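Local coordinates for protein EDTA monooxygenase (EDTA-degrading bacterium BNC1, PDB 5DQP) that probably acts as a flavin-dependent monooxygenase of the bacterial luciferase-like class in the degradation of EDTA, working with a partner flavin reductase, at residues A[45-50]-A[395-400]; A[261-266]-A[377-382]; A[4-9]-A[406-411]. All coordinates share one frame; numbering follows the deposited sequence.

Interaction 1. Residues A[45-50]-A[395-400]; sequences ARRGRI and FVDQVV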
ATOM      1  N   ALA A  45     -19.321  -6.932  -4.365  1.00 19.37           N
ATOM      2  CA  ALA A  45     -19.416  -5.832  -5.323  1.00 19.92           C
ATOM      3  C   ALA A  45     -19.083  -6.306  -6.736  1.00 17.69           C
ATOM      4  O   ALA A  45     -19.711  -5.876  -7.711  1.00 20.27           O
ATOM      5  CB  ALA A  45     -18.497  -4.680  -4.893  1.00 18.23           C
ATOM      6  N   ARG A  46     -18.111  -7.210  -6.867  1.00 20.39           N
ATOM      7  CA  ARG A  46     -17.764  -7.745  -8.187  1.00 22.70           C
ATOM      8  C   ARG A  46     -18.940  -8.488  -8.814  1.00 21.75           C
ATOM      9  O   ARG A  46     -19.235  -8.314 -10.005  1.00 19.35           O
ATOM     10  CB  ARG A  46     -16.557  -8.672  -8.068  1.00 21.35           C
ATOM     11  CG  ARG A  46     -15.994  -9.175  -9.399  1.00 26.06           C
ATOM     12  CD  ARG A  46     -15.045 -10.351  -9.126  1.00 32.39           C
ATOM     13  NE  ARG A  46     -14.867 -11.171 -10.307  1.00 37.56           N
ATOM     14  CZ  ARG A  46     -15.738 -12.083 -10.722  1.00 50.09           C
ATOM     15  NH1 ARG A  46     -16.864 -12.295 -10.045  1.00 37.74           N
ATOM     16  NH2 ARG A  46     -15.480 -12.780 -11.823  1.00 64.50           N
ATOM     17  N   ARG A  47     -19.630  -9.308  -8.017  1.00 18.49           N
ATOM     18  CA  ARG A  47     -20.827 -10.005  -8.496  1.00 24.97           C
ATOM     19  C   ARG A  47     -21.909  -9.024  -8.964  1.00 23.37           C
ATOM     20  O   ARG A  47     -22.615  -9.304  -9.941  1.00 23.52           O
ATOM     21  CB  ARG A  47     -21.367 -10.933  -7.403  1.00 20.21           C
ATOM     22  CG  ARG A  47     -22.737 -11.546  -7.728  1.00 29.45           C
ATOM     23  CD  ARG A  47     -23.179 -12.560  -6.670  1.00 30.96           C
ATOM     24  NE  ARG A  47     -23.970 -11.955  -5.589  1.00 31.44           N
ATOM     25  CZ  ARG A  47     -23.591 -11.904  -4.318  1.00 28.97           C
ATOM     26  NH1 ARG A  47     -22.431 -12.431  -3.943  1.00 30.74           N
ATOM     27  NH2 ARG A  47     -24.380 -11.337  -3.414  1.00 33.09           N
ATOM     28  N   GLY A  48     -22.024  -7.860  -8.324  1.00 18.63           N
ATOM     29  CA  GLY A  48     -22.922  -6.823  -8.794  1.00 17.51           C
ATOM     30  C   GLY A  48     -22.430  -5.982  -9.949  1.00 23.19           C
ATOM     31  O   GLY A  48     -23.173  -5.111 -10.422  1.00 21.03           O
ATOM     32  N   ARG A  49     -21.208  -6.223 -10.438  1.00 18.32           N
ATOM     33  CA  ARG A  49     -20.565  -5.359 -11.436  1.00 18.81           C
ATOM     34  C   ARG A  49     -20.380  -3.923 -10.945  1.00 20.61           C
ATOM     35  O   ARG A  49     -20.350  -2.979 -11.744  1.00 14.22           O
ATOM     36  CB  ARG A  49     -21.343  -5.342 -12.754  1.00 21.01           C
ATOM     37  CG  ARG A  49     -21.691  -6.699 -13.312  1.00 21.85           C
ATOM     38  CD  ARG A  49     -20.487  -7.635 -13.376  1.00 23.01           C
ATOM     39  NE  ARG A  49     -20.901  -8.949 -13.870  1.00 29.22           N
ATOM     40  CZ  ARG A  49     -20.568 -10.114 -13.323  1.00 33.28           C
ATOM     41  NH1 ARG A  49     -19.803 -10.171 -12.237  1.00 24.47           N
ATOM     42  NH2 ARG A  49     -21.005 -11.234 -13.883  1.00 37.55           N
ATOM     43  N   ILE A  50     -20.279  -3.718  -9.632  1.00 20.62           N
ATOM     44  CA  ILE A  50     -19.919  -2.391  -9.151  1.00 17.04           C
ATOM     45  C   ILE A  50     -18.640  -1.966  -9.855  1.00 19.44           C
ATOM     46  O   ILE A  50     -17.757  -2.789 -10.117  1.00 17.74           O
ATOM     47  CB  ILE A  50     -19.771  -2.395  -7.619  1.00 16.36           C
ATOM     48  CG1 ILE A  50     -21.088  -2.828  -6.957  1.00 16.37           C
ATOM     49  CG2 ILE A  50     -19.390  -1.018  -7.107  1.00 18.95           C
ATOM     50  CD1 ILE A  50     -22.356  -2.130  -7.465  1.00 18.68           C
ATOM     51  N   PHE A 395     -27.897  -4.592  -1.170  1.00 19.26           N
ATOM     52  CA  PHE A 395     -27.904  -3.682  -2.309  1.00 20.21           C
ATOM     53  C   PHE A 395     -27.600  -4.433  -3.611  1.00 18.81           C
ATOM     54  O   PHE A 395     -28.338  -4.324  -4.597  1.00 21.86           O
ATOM     55  CB  PHE A 395     -26.907  -2.542  -2.087  1.00 20.78           C
ATOM     56  CG  PHE A 395     -27.018  -1.461  -3.112  1.00 22.17           C
ATOM     57  CD1 PHE A 395     -26.376  -1.584  -4.335  1.00 18.59           C
ATOM     58  CD2 PHE A 395     -27.812  -0.345  -2.879  1.00 20.24           C
ATOM     59  CE1 PHE A 395     -26.492  -0.610  -5.307  1.00 19.05           C
ATOM     60  CE2 PHE A 395     -27.930   0.636  -3.826  1.00 21.33           C
ATOM     61  CZ  PHE A 395     -27.264   0.503  -5.056  1.00 17.33           C
ATOM     62  N   VAL A 396     -26.544  -5.244  -3.615  1.00 20.47           N
ATOM     63  CA  VAL A 396     -26.158  -5.959  -4.834  1.00 17.21           C
ATOM     64  C   VAL A 396     -27.201  -7.012  -5.229  1.00 20.93           C
ATOM     65  O   VAL A 396     -27.433  -7.263  -6.419  1.00 18.53           O
ATOM     66  CB  VAL A 396     -24.766  -6.599  -4.648  1.00 21.45           C
ATOM     67  CG1 VAL A 396     -24.561  -7.721  -5.679  1.00 21.41           C
ATOM     68  CG2 VAL A 396     -23.653  -5.550  -4.738  1.00 21.14           C
ATOM     69  N   ASP A 397     -27.807  -7.682  -4.252  1.00 19.84           N
ATOM     70  CA  ASP A 397     -28.771  -8.726  -4.575  1.00 21.26           C
ATOM     71  C   ASP A 397     -30.108  -8.165  -5.034  1.00 22.43           C
ATOM     72  O   ASP A 397     -30.822  -8.827  -5.785  1.00 19.17           O
ATOM     73  CB  ASP A 397     -29.055  -9.620  -3.364  1.00 19.87           C
ATOM     74  CG  ASP A 397     -27.900 -10.547  -3.003  1.00 37.47           C
ATOM     75  OD1 ASP A 397     -26.992 -10.744  -3.850  1.00 32.56           O
ATOM     76  OD2 ASP A 397     -27.937 -11.089  -1.863  1.00 31.93           O
ATOM     77  N   GLN A 398     -30.504  -6.992  -4.552  1.00 15.85           N
ATOM     78  CA  GLN A 398     -31.878  -6.552  -4.758  1.00 18.99           C
ATOM     79  C   GLN A 398     -32.013  -5.213  -5.463  1.00 16.58           C
ATOM     80  O   GLN A 398     -33.018  -4.997  -6.123  1.00 22.13           O
ATOM     81  CB  GLN A 398     -32.617  -6.513  -3.412  1.00 20.69           C
ATOM     82  CG  GLN A 398     -32.549  -7.899  -2.724  1.00 22.67           C
ATOM     83  CD  GLN A 398     -33.209  -7.955  -1.362  1.00 28.00           C
ATOM     84  OE1 GLN A 398     -34.306  -7.433  -1.177  1.00 28.66           O
ATOM     85  NE2 GLN A 398     -32.552  -8.616  -0.403  1.00 27.25           N
ATOM     86  N   VAL A 399     -31.048  -4.313  -5.355  1.00 19.36           N
ATOM     87  CA  VAL A 399     -31.153  -3.042  -6.071  1.00 17.07           C
ATOM     88  C   VAL A 399     -30.508  -3.135  -7.448  1.00 19.29           C
ATOM     89  O   VAL A 399     -31.119  -2.801  -8.464  1.00 17.69           O
ATOM     90  CB  VAL A 399     -30.528  -1.903  -5.231  1.00 22.01           C
ATOM     91  CG1 VAL A 399     -30.505  -0.585  -6.040  1.00 19.68           C
ATOM     92  CG2 VAL A 399     -31.267  -1.731  -3.889  1.00 16.60           C
ATOM     93  N   VAL A 400     -29.260  -3.612  -7.501  1.00 19.23           N
ATOM     94  CA  VAL A 400     -28.557  -3.729  -8.773  1.00 15.30           C
ATOM     95  C   VAL A 400     -29.386  -4.454  -9.847  1.00 14.00           C
ATOM     96  O   VAL A 400     -29.481  -3.939 -10.965  1.00 18.07           O
ATOM     97  CB  VAL A 400     -27.168  -4.330  -8.552  1.00 21.16           C
ATOM     98  CG1 VAL A 400     -26.541  -4.846  -9.849  1.00 16.44           C
ATOM     99  CG2 VAL A 400     -26.266  -3.262  -7.895  1.00 14.11           C
TER
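G48 and V396 bring the end of helix 35-47 against helix 390-405, their CA atoms 5.2 Å apart. The apolar part of the contact is carried by the two valines one turn apart on the second helix. The V396 side chain starts out toward the first segment, and its CG1, anti to the backbone N (chi1 160°), rests 3.6 Å from G48 CA. G48 has no side chain, and V396 packs directly on its backbone. One turn on, V400 sets CG1 against the carbonyl oxygen G48 O at 3.4 Å, while its other methyl, CG2, meets I50 CD1 at 4.1 Å. I50 also reaches V396, with CG1 lying 4.3 Å from V396 CG2.

The polar part lies at the margin. R47 sends NH2 to D397 OD1 in a salt bridge of 2.7 Å with an N-H...O angle of 160°. The oxygen lies at the edge of the guanidinium, near its plane, and is approached on its syn side; the two flat groups are turned 32° from each other.

Backbone bonds shape the first segment. The chain leaves the helix through a Schellman motif, R49 having positive phi, with I50 N bonded to A45 O and R49 N to R46 O. R49 NH1 reaches that same R46 O from the opposite face of its carbonyl plane.

Inward, A45 and I50 pack on strand 7-11, as does F395, whose ring also touches helix 362-374 and strand 262-271; the contact thus joins helices 35-47 and 390-405, which both pack on the barrel strands.

Interaction 2. Residues A[261-266]-A[377-382]; sequences TLVLPS and AADGFV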
ATOM      1  N   THR A 261     -15.210  14.362 -16.557  1.00 26.41           N
ATOM      2  CA  THR A 261     -15.653  14.525 -15.176  1.00 26.88           C
ATOM      3  C   THR A 261     -16.960  13.773 -14.931  1.00 24.56           C
ATOM      4  O   THR A 261     -17.953  13.976 -15.637  1.00 25.84           O
ATOM      5  CB  THR A 261     -15.853  16.018 -14.850  1.00 33.17           C
ATOM      6  OG1 THR A 261     -14.607  16.719 -14.993  1.00 35.25           O
ATOM      7  CG2 THR A 261     -16.403  16.204 -13.429  1.00 29.42           C
ATOM      8  N   LEU A 262     -16.952  12.919 -13.920  1.00 26.86           N
ATOM      9  CA  LEU A 262     -18.140  12.262 -13.401  1.00 24.37           C
ATOM     10  C   LEU A 262     -18.382  12.764 -11.983  1.00 21.92           C
ATOM     11  O   LEU A 262     -17.430  12.929 -11.214  1.00 20.11           O
ATOM     12  CB  LEU A 262     -17.964  10.739 -13.414  1.00 24.39           C
ATOM     13  CG  LEU A 262     -17.646  10.087 -14.771  1.00 27.44           C
ATOM     14  CD1 LEU A 262     -17.283   8.634 -14.544  1.00 25.79           C
ATOM     15  CD2 LEU A 262     -18.847  10.171 -15.692  1.00 24.34           C
ATOM     16  N   VAL A 263     -19.653  13.039 -11.657  1.00 20.57           N
ATOM     17  CA  VAL A 263     -20.083  13.424 -10.315  1.00 16.66           C
ATOM     18  C   VAL A 263     -20.897  12.285  -9.702  1.00 17.47           C
ATOM     19  O   VAL A 263     -21.885  11.819 -10.294  1.00 21.22           O
ATOM     20  CB  VAL A 263     -20.907  14.730 -10.335  1.00 22.64           C
ATOM     21  CG1 VAL A 263     -21.400  15.088  -8.931  1.00 19.18           C
ATOM     22  CG2 VAL A 263     -20.100  15.870 -10.930  1.00 17.47           C
ATOM     23  N   LEU A 264     -20.508  11.861  -8.504  1.00 19.04           N
ATOM     24  CA  LEU A 264     -21.169  10.761  -7.795  1.00 16.03           C
ATOM     25  C   LEU A 264     -21.559  11.224  -6.395  1.00 17.35           C
ATOM     26  O   LEU A 264     -20.694  11.281  -5.505  1.00 16.80           O
ATOM     27  CB  LEU A 264     -20.276   9.529  -7.699  1.00 17.54           C
ATOM     28  CG  LEU A 264     -19.443   9.116  -8.903  1.00 18.00           C
ATOM     29  CD1 LEU A 264     -18.817   7.759  -8.639  1.00 20.87           C
ATOM     30  CD2 LEU A 264     -20.278   9.083 -10.169  1.00 19.13           C
ATOM     31  N   PRO A 265     -22.834  11.566  -6.170  1.00 17.82           N
ATOM     32  CA  PRO A 265     -23.307  11.808  -4.802  1.00 21.43           C
ATOM     33  C   PRO A 265     -23.208  10.542  -3.966  1.00 19.99           C
ATOM     34  O   PRO A 265     -23.388   9.432  -4.463  1.00 18.38           O
ATOM     35  CB  PRO A 265     -24.771  12.237  -5.000  1.00 17.36           C
ATOM     36  CG  PRO A 265     -24.869  12.681  -6.425  1.00 16.15           C
ATOM     37  CD  PRO A 265     -23.935  11.710  -7.142  1.00 17.48           C
ATOM     38  N   SER A 266     -22.904  10.726  -2.688  1.00 19.42           N
ATOM     39  CA  SER A 266     -22.650   9.644  -1.758  1.00 19.20           C
ATOM     40  C   SER A 266     -23.823   9.566  -0.801  1.00 18.11           C
ATOM     41  O   SER A 266     -24.332  10.598  -0.359  1.00 21.78           O
ATOM     42  CB  SER A 266     -21.332   9.878  -0.992  1.00 22.72           C
ATOM     43  OG  SER A 266     -21.016   8.784  -0.138  1.00 26.36           O
ATOM     44  N   ALA A 377     -28.650  14.983 -12.171  1.00 24.00           N
ATOM     45  CA  ALA A 377     -28.174  15.386 -10.859  1.00 21.64           C
ATOM     46  C   ALA A 377     -27.045  14.493 -10.375  1.00 21.02           C
ATOM     47  O   ALA A 377     -26.537  14.700  -9.267  1.00 22.32           O
ATOM     48  CB  ALA A 377     -29.316  15.374  -9.845  1.00 18.26           C
ATOM     49  N   ALA A 378     -26.632  13.529 -11.195  1.00 22.59           N
ATOM     50  CA  ALA A 378     -25.636  12.526 -10.835  1.00 19.48           C
ATOM     51  C   ALA A 378     -25.223  11.781 -12.095  1.00 24.83           C
ATOM     52  O   ALA A 378     -26.048  11.551 -12.980  1.00 23.22           O
ATOM     53  CB  ALA A 378     -26.216  11.538  -9.818  1.00 19.23           C
ATOM     54  N   ASP A 379     -23.947  11.399 -12.171  1.00 20.26           N
ATOM     55  CA  ASP A 379     -23.534  10.404 -13.155  1.00 21.52           C
ATOM     56  C   ASP A 379     -23.529   8.982 -12.589  1.00 17.12           C
ATOM     57  O   ASP A 379     -23.285   8.028 -13.338  1.00 22.38           O
ATOM     58  CB  ASP A 379     -22.148  10.756 -13.714  1.00 21.03           C
ATOM     59  CG  ASP A 379     -22.109  12.169 -14.305  1.00 29.43           C
ATOM     60  OD1 ASP A 379     -22.708  12.368 -15.387  1.00 33.68           O
ATOM     61  OD2 ASP A 379     -21.518  13.086 -13.679  1.00 28.51           O
ATOM     62  N   GLY A 380     -23.778   8.843 -11.297  1.00 19.25           N
ATOM     63  CA  GLY A 380     -23.728   7.577 -10.603  1.00 15.76           C
ATOM     64  C   GLY A 380     -23.647   7.900  -9.128  1.00 20.12           C
ATOM     65  O   GLY A 380     -23.842   9.043  -8.736  1.00 18.27           O
ATOM     66  N   PHE A 381     -23.345   6.881  -8.314  1.00 14.82           N
ATOM     67  CA  PHE A 381     -23.439   7.074  -6.872  1.00 16.34           C
ATOM     68  C   PHE A 381     -22.362   6.296  -6.138  1.00 18.95           C
ATOM     69  O   PHE A 381     -21.891   5.262  -6.608  1.00 19.08           O
ATOM     70  CB  PHE A 381     -24.828   6.669  -6.327  1.00 17.41           C
ATOM     71  CG  PHE A 381     -25.956   7.390  -7.018  1.00 22.81           C
ATOM     72  CD1 PHE A 381     -26.495   6.889  -8.194  1.00 16.56           C
ATOM     73  CD2 PHE A 381     -26.427   8.590  -6.528  1.00 22.45           C
ATOM     74  CE1 PHE A 381     -27.508   7.554  -8.846  1.00 21.96           C
ATOM     75  CE2 PHE A 381     -27.441   9.257  -7.166  1.00 17.34           C
ATOM     76  CZ  PHE A 381     -27.973   8.732  -8.348  1.00 19.57           C
ATOM     77  N   VAL A 382     -21.979   6.825  -4.978  1.00 16.28           N
ATOM     78  CA  VAL A 382     -21.172   6.112  -3.996  1.00 18.98           C
ATOM     79  C   VAL A 382     -22.124   5.564  -2.940  1.00 21.80           C
ATOM     80  O   VAL A 382     -22.801   6.333  -2.246  1.00 24.72           O
ATOM     81  CB  VAL A 382     -20.107   7.019  -3.349  1.00 23.53           C
ATOM     82  CG1 VAL A 382     -19.021   6.164  -2.684  1.00 23.87           C
ATOM     83  CG2 VAL A 382     -19.494   8.053  -4.360  1.00 22.02           C
TER
HETATM   84  O   HOH W   1     -20.478  14.887 -15.160  1.00 28.33           O
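P265 O accepts the amide of V382 at 3.0 Å where strands 262-266 and 380-382 run side by side in the parallel beta-barrel of this luciferase-like, TIM-barrel-related fold. S266 pairs with V382 in register, and V382 CG2 packs against L264 CB at 3.7 Å. The two short strand segments run at 45° to each other, and at the earlier end D379, in the loop before strand 380-382, meets V263 twice: its N donates to V263 O, and its OD2 accepts V263 N almost straight (2.8 Å, N-H...O 173°) through the anti lone pair. CG of D379 stands anti to the carbonyl carbon (chi1 -56°), which sets the carboxylate carbon beside the residue's own N.

P265, which has no N-H to give, lays its ring against the facing loop and strand, CD being 3.5 Å from A378 CB in the loop and 4.0 Å from F381 CD2. Beyond this shell, W372 of helix 362-374 covers P265 and F381, and S266 OG is bonded to W11 NE1. R248 forms a salt bridge with D379 OD1, which would help hold the carboxylate. A water completes the grip on the other oxygen, donating to D379 OD2 at 2.6 Å and to T261 O at 2.7 Å.

Interaction 3. Residues A[4-9]-A[406-411]; sequences RRMYLV and RGVFPR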
ATOM      1  N   ARG A   4     -24.985   6.423 -22.544  1.00 35.96           N
ATOM      2  CA  ARG A   4     -24.759   6.857 -21.169  1.00 38.64           C
ATOM      3  C   ARG A   4     -25.408   5.872 -20.187  1.00 38.97           C
ATOM      4  O   ARG A   4     -26.573   5.473 -20.347  1.00 36.13           O
ATOM      5  CB  ARG A   4     -25.297   8.279 -20.958  1.00 39.86           C
ATOM      6  CG  ARG A   4     -24.975   8.888 -19.581  1.00 37.04           C
ATOM      7  CD  ARG A   4     -25.615  10.287 -19.387  1.00 37.51           C
ATOM      8  NE  ARG A   4     -25.376  10.866 -18.050  1.00 35.15           N
ATOM      9  CZ  ARG A   4     -26.328  11.060 -17.129  1.00 32.77           C
ATOM     10  NH1 ARG A   4     -27.590  10.730 -17.388  1.00 30.46           N
ATOM     11  NH2 ARG A   4     -26.034  11.601 -15.949  1.00 30.15           N
ATOM     12  N   ARG A   5     -24.651   5.463 -19.173  1.00 29.80           N
ATOM     13  CA  ARG A   5     -25.167   4.564 -18.153  1.00 26.90           C
ATOM     14  C   ARG A   5     -24.709   5.051 -16.776  1.00 22.45           C
ATOM     15  O   ARG A   5     -23.828   5.901 -16.655  1.00 23.33           O
ATOM     16  CB  ARG A   5     -24.745   3.111 -18.450  1.00 26.97           C
ATOM     17  CG  ARG A   5     -23.233   2.843 -18.547  1.00 24.39           C
ATOM     18  CD  ARG A   5     -22.619   2.598 -17.158  1.00 23.86           C
ATOM     19  NE  ARG A   5     -21.305   1.957 -17.223  1.00 22.32           N
ATOM     20  CZ  ARG A   5     -20.646   1.457 -16.177  1.00 23.56           C
ATOM     21  NH1 ARG A   5     -19.451   0.909 -16.365  1.00 18.83           N
ATOM     22  NH2 ARG A   5     -21.167   1.504 -14.942  1.00 22.31           N
ATOM     23  N   MET A   6     -25.334   4.505 -15.737  1.00 23.77           N
ATOM     24  CA  MET A   6     -25.067   4.882 -14.351  1.00 27.90           C
ATOM     25  C   MET A   6     -23.817   4.177 -13.820  1.00 21.61           C
ATOM     26  O   MET A   6     -23.627   2.981 -14.060  1.00 22.30           O
ATOM     27  CB  MET A   6     -26.279   4.499 -13.487  1.00 23.89           C
ATOM     28  CG  MET A   6     -26.175   4.827 -12.004  1.00 22.45           C
ATOM     29  SD  MET A   6     -27.597   4.173 -11.107  1.00 24.07           S
ATOM     30  CE  MET A   6     -28.957   4.972 -11.980  1.00 17.93           C
ATOM     31  N   TYR A   7     -22.985   4.907 -13.077  1.00 18.15           N
ATOM     32  CA  TYR A   7     -21.813   4.321 -12.420  1.00 21.57           C
ATOM     33  C   TYR A   7     -22.078   4.152 -10.926  1.00 20.10           C
ATOM     34  O   TYR A   7     -22.789   4.950 -10.317  1.00 21.80           O
ATOM     35  CB  TYR A   7     -20.556   5.181 -12.632  1.00 18.57           C
ATOM     36  CG  TYR A   7     -20.235   5.388 -14.094  1.00 21.94           C
ATOM     37  CD1 TYR A   7     -19.520   4.442 -14.807  1.00 23.48           C
ATOM     38  CD2 TYR A   7     -20.693   6.518 -14.773  1.00 22.34           C
ATOM     39  CE1 TYR A   7     -19.259   4.617 -16.164  1.00 22.98           C
ATOM     40  CE2 TYR A   7     -20.443   6.698 -16.115  1.00 27.49           C
ATOM     41  CZ  TYR A   7     -19.728   5.741 -16.804  1.00 25.61           C
ATOM     42  OH  TYR A   7     -19.469   5.925 -18.134  1.00 29.93           O
ATOM     43  N   LEU A   8     -21.507   3.100 -10.338  1.00 17.38           N
ATOM     44  CA  LEU A   8     -21.688   2.802  -8.920  1.00 17.86           C
ATOM     45  C   LEU A   8     -20.358   2.478  -8.255  1.00 19.15           C
ATOM     46  O   LEU A   8     -19.570   1.681  -8.779  1.00 18.43           O
ATOM     47  CB  LEU A   8     -22.653   1.625  -8.726  1.00 22.64           C
ATOM     48  CG  LEU A   8     -24.113   1.845  -9.104  1.00 23.64           C
ATOM     49  CD1 LEU A   8     -24.846   0.540  -8.929  1.00 23.01           C
ATOM     50  CD2 LEU A   8     -24.772   2.962  -8.242  1.00 18.75           C
ATOM     51  N   VAL A   9     -20.126   3.067  -7.089  1.00 17.60           N
ATOM     52  CA  VAL A   9     -18.930   2.815  -6.293  1.00 17.11           C
ATOM     53  C   VAL A   9     -19.364   2.474  -4.876  1.00 21.79           C
ATOM     54  O   VAL A   9     -20.303   3.083  -4.353  1.00 19.65           O
ATOM     55  CB  VAL A   9     -17.996   4.046  -6.296  1.00 20.43           C
ATOM     56  CG1 VAL A   9     -16.792   3.812  -5.331  1.00 18.47           C
ATOM     57  CG2 VAL A   9     -17.545   4.373  -7.717  1.00 15.07           C
ATOM     58  N   ARG A 406     -33.760  -2.220 -15.647  1.00 21.29           N
ATOM     59  CA  ARG A 406     -34.114  -0.905 -16.138  1.00 20.35           C
ATOM     60  C   ARG A 406     -33.251  -0.462 -17.314  1.00 21.44           C
ATOM     61  O   ARG A 406     -33.592   0.527 -17.965  1.00 21.29           O
ATOM     62  CB  ARG A 406     -34.020   0.086 -14.980  1.00 24.65           C
ATOM     63  CG  ARG A 406     -35.002  -0.245 -13.851  1.00 21.47           C
ATOM     64  CD  ARG A 406     -36.364   0.316 -14.155  1.00 25.33           C
ATOM     65  NE  ARG A 406     -37.440  -0.498 -13.614  1.00 29.79           N
ATOM     66  CZ  ARG A 406     -38.266  -0.100 -12.661  1.00 53.47           C
ATOM     67  NH1 ARG A 406     -38.144   1.129 -12.137  1.00 54.04           N
ATOM     68  NH2 ARG A 406     -39.218  -0.938 -12.251  1.00 41.19           N
ATOM     69  N   GLY A 407     -32.157  -1.161 -17.611  1.00 20.48           N
ATOM     70  CA  GLY A 407     -31.322  -0.760 -18.731  1.00 17.79           C
ATOM     71  C   GLY A 407     -30.318   0.337 -18.437  1.00 24.47           C
ATOM     72  O   GLY A 407     -29.728   0.883 -19.371  1.00 24.90           O
ATOM     73  N   VAL A 408     -30.080   0.664 -17.169  1.00 22.47           N
ATOM     74  CA  VAL A 408     -29.227   1.794 -16.810  1.00 22.52           C
ATOM     75  C   VAL A 408     -27.923   1.361 -16.162  1.00 25.08           C
ATOM     76  O   VAL A 408     -27.111   2.231 -15.805  1.00 23.20           O
ATOM     77  CB  VAL A 408     -29.966   2.785 -15.892  1.00 22.74           C
ATOM     78  CG1 VAL A 408     -31.290   3.146 -16.505  1.00 20.52           C
ATOM     79  CG2 VAL A 408     -30.140   2.195 -14.473  1.00 19.03           C
ATOM     80  N   PHE A 409     -27.701   0.051 -15.980  1.00 20.76           N
ATOM     81  CA  PHE A 409     -26.518  -0.476 -15.312  1.00 23.27           C
ATOM     82  C   PHE A 409     -26.069  -1.794 -15.934  1.00 21.63           C
ATOM     83  O   PHE A 409     -26.899  -2.676 -16.165  1.00 21.98           O
ATOM     84  CB  PHE A 409     -26.764  -0.688 -13.808  1.00 20.55           C
ATOM     85  CG  PHE A 409     -25.500  -0.814 -13.053  1.00 24.17           C
ATOM     86  CD1 PHE A 409     -24.671   0.304 -12.915  1.00 22.61           C
ATOM     87  CD2 PHE A 409     -25.064  -2.053 -12.577  1.00 18.06           C
ATOM     88  CE1 PHE A 409     -23.434   0.213 -12.278  1.00 17.93           C
ATOM     89  CE2 PHE A 409     -23.809  -2.154 -11.926  1.00 20.88           C
ATOM     90  CZ  PHE A 409     -23.007  -1.026 -11.785  1.00 22.29           C
ATOM     91  N   PRO A 410     -24.773  -1.989 -16.158  1.00 21.31           N
ATOM     92  CA  PRO A 410     -24.329  -3.159 -16.930  1.00 26.13           C
ATOM     93  C   PRO A 410     -24.445  -4.472 -16.167  1.00 23.90           C
ATOM     94  O   PRO A 410     -24.370  -4.525 -14.933  1.00 22.54           O
ATOM     95  CB  PRO A 410     -22.859  -2.843 -17.239  1.00 22.80           C
ATOM     96  CG  PRO A 410     -22.432  -1.985 -16.092  1.00 23.61           C
ATOM     97  CD  PRO A 410     -23.643  -1.181 -15.677  1.00 22.62           C
ATOM     98  N   ARG A 411     -24.580  -5.554 -16.937  1.00 19.60           N
ATOM     99  CA  ARG A 411     -24.516  -6.910 -16.403  1.00 27.05           C
ATOM    100  C   ARG A 411     -23.134  -7.535 -16.502  1.00 26.48           C
ATOM    101  O   ARG A 411     -22.923  -8.615 -15.938  1.00 25.29           O
ATOM    102  CB  ARG A 411     -25.505  -7.825 -17.126  1.00 27.65           C
ATOM    103  CG  ARG A 411     -26.952  -7.429 -16.943  1.00 30.45           C
ATOM    104  CD  ARG A 411     -27.885  -8.356 -17.722  1.00 27.78           C
ATOM    105  NE  ARG A 411     -29.275  -7.914 -17.644  1.00 32.26           N
ATOM    106  CZ  ARG A 411     -30.116  -8.231 -16.660  1.00 35.86           C
ATOM    107  NH1 ARG A 411     -29.715  -8.999 -15.646  1.00 40.60           N
ATOM    108  NH2 ARG A 411     -31.368  -7.775 -16.684  1.00 37.48           N
TER
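The lead-in to barrel strand 7-11 is met here by the loop that follows helix 390-405, R5, M6 and L8 meeting V408 to P410. One backbone bond ties them: M6 N donates to V408 O at 2.9 Å, with an N-H...O angle of 164°. Beside it the side chains of M6 and V408 run the same way, M6 CE touching V408 CG2 at 3.9 Å.

The F409 ring is wedged against the strand. L8 CD1 sits over one face, 3.8 Å from the ring centroid in a CH-pi contact, whereas M6 O lies near the ring plane at the edge, 3.1 Å from F409 CD1. P410 CD lies over the opposite face, toward the rim.

R5 reaches P410 and, obliquely, F409. Its CG lies between the backbone N and carbonyl carbon (chi1 58°), and a further bend at chi2 turns the chain. P410 CG lies over the centre of one guanidinium face and Y7 CE1 over the other. In its plane, R5 NH2 bonds to M6 O at 3.0 Å, while NH1 forms a salt bridge with D51. Such packing of the chain's N-terminal end against a segment after the last barrel helix is consistent with a closed TIM-barrel fold.

The three contacts cluster around strands 262-271, 380-383 and 7-11 and the helices beside them. Interactions 2 and 3 join the same sheet: strand 380-383 lies between 262-271 and 7-11, with F381 N 2.8 Å from Y7 O and F381 O 2.9 Å from V9 N, both probable hydrogen bonds. Interactions 1 and 3, centres about 11 Å apart, touch through R49 NE and R411 O at 2.9 Å, another probable hydrogen bond. Interactions 1 and 2 do not touch, their nearest atoms being about 7 Å apart. In interaction 2 the V382 side chain lies about 10 Å from that of T94, predicted to bind FMN, and the S266 side chain about 4 Å from a bound PE4, probably from the crystallisation liquor; interactions 1 and 3 are remote from the FMN site.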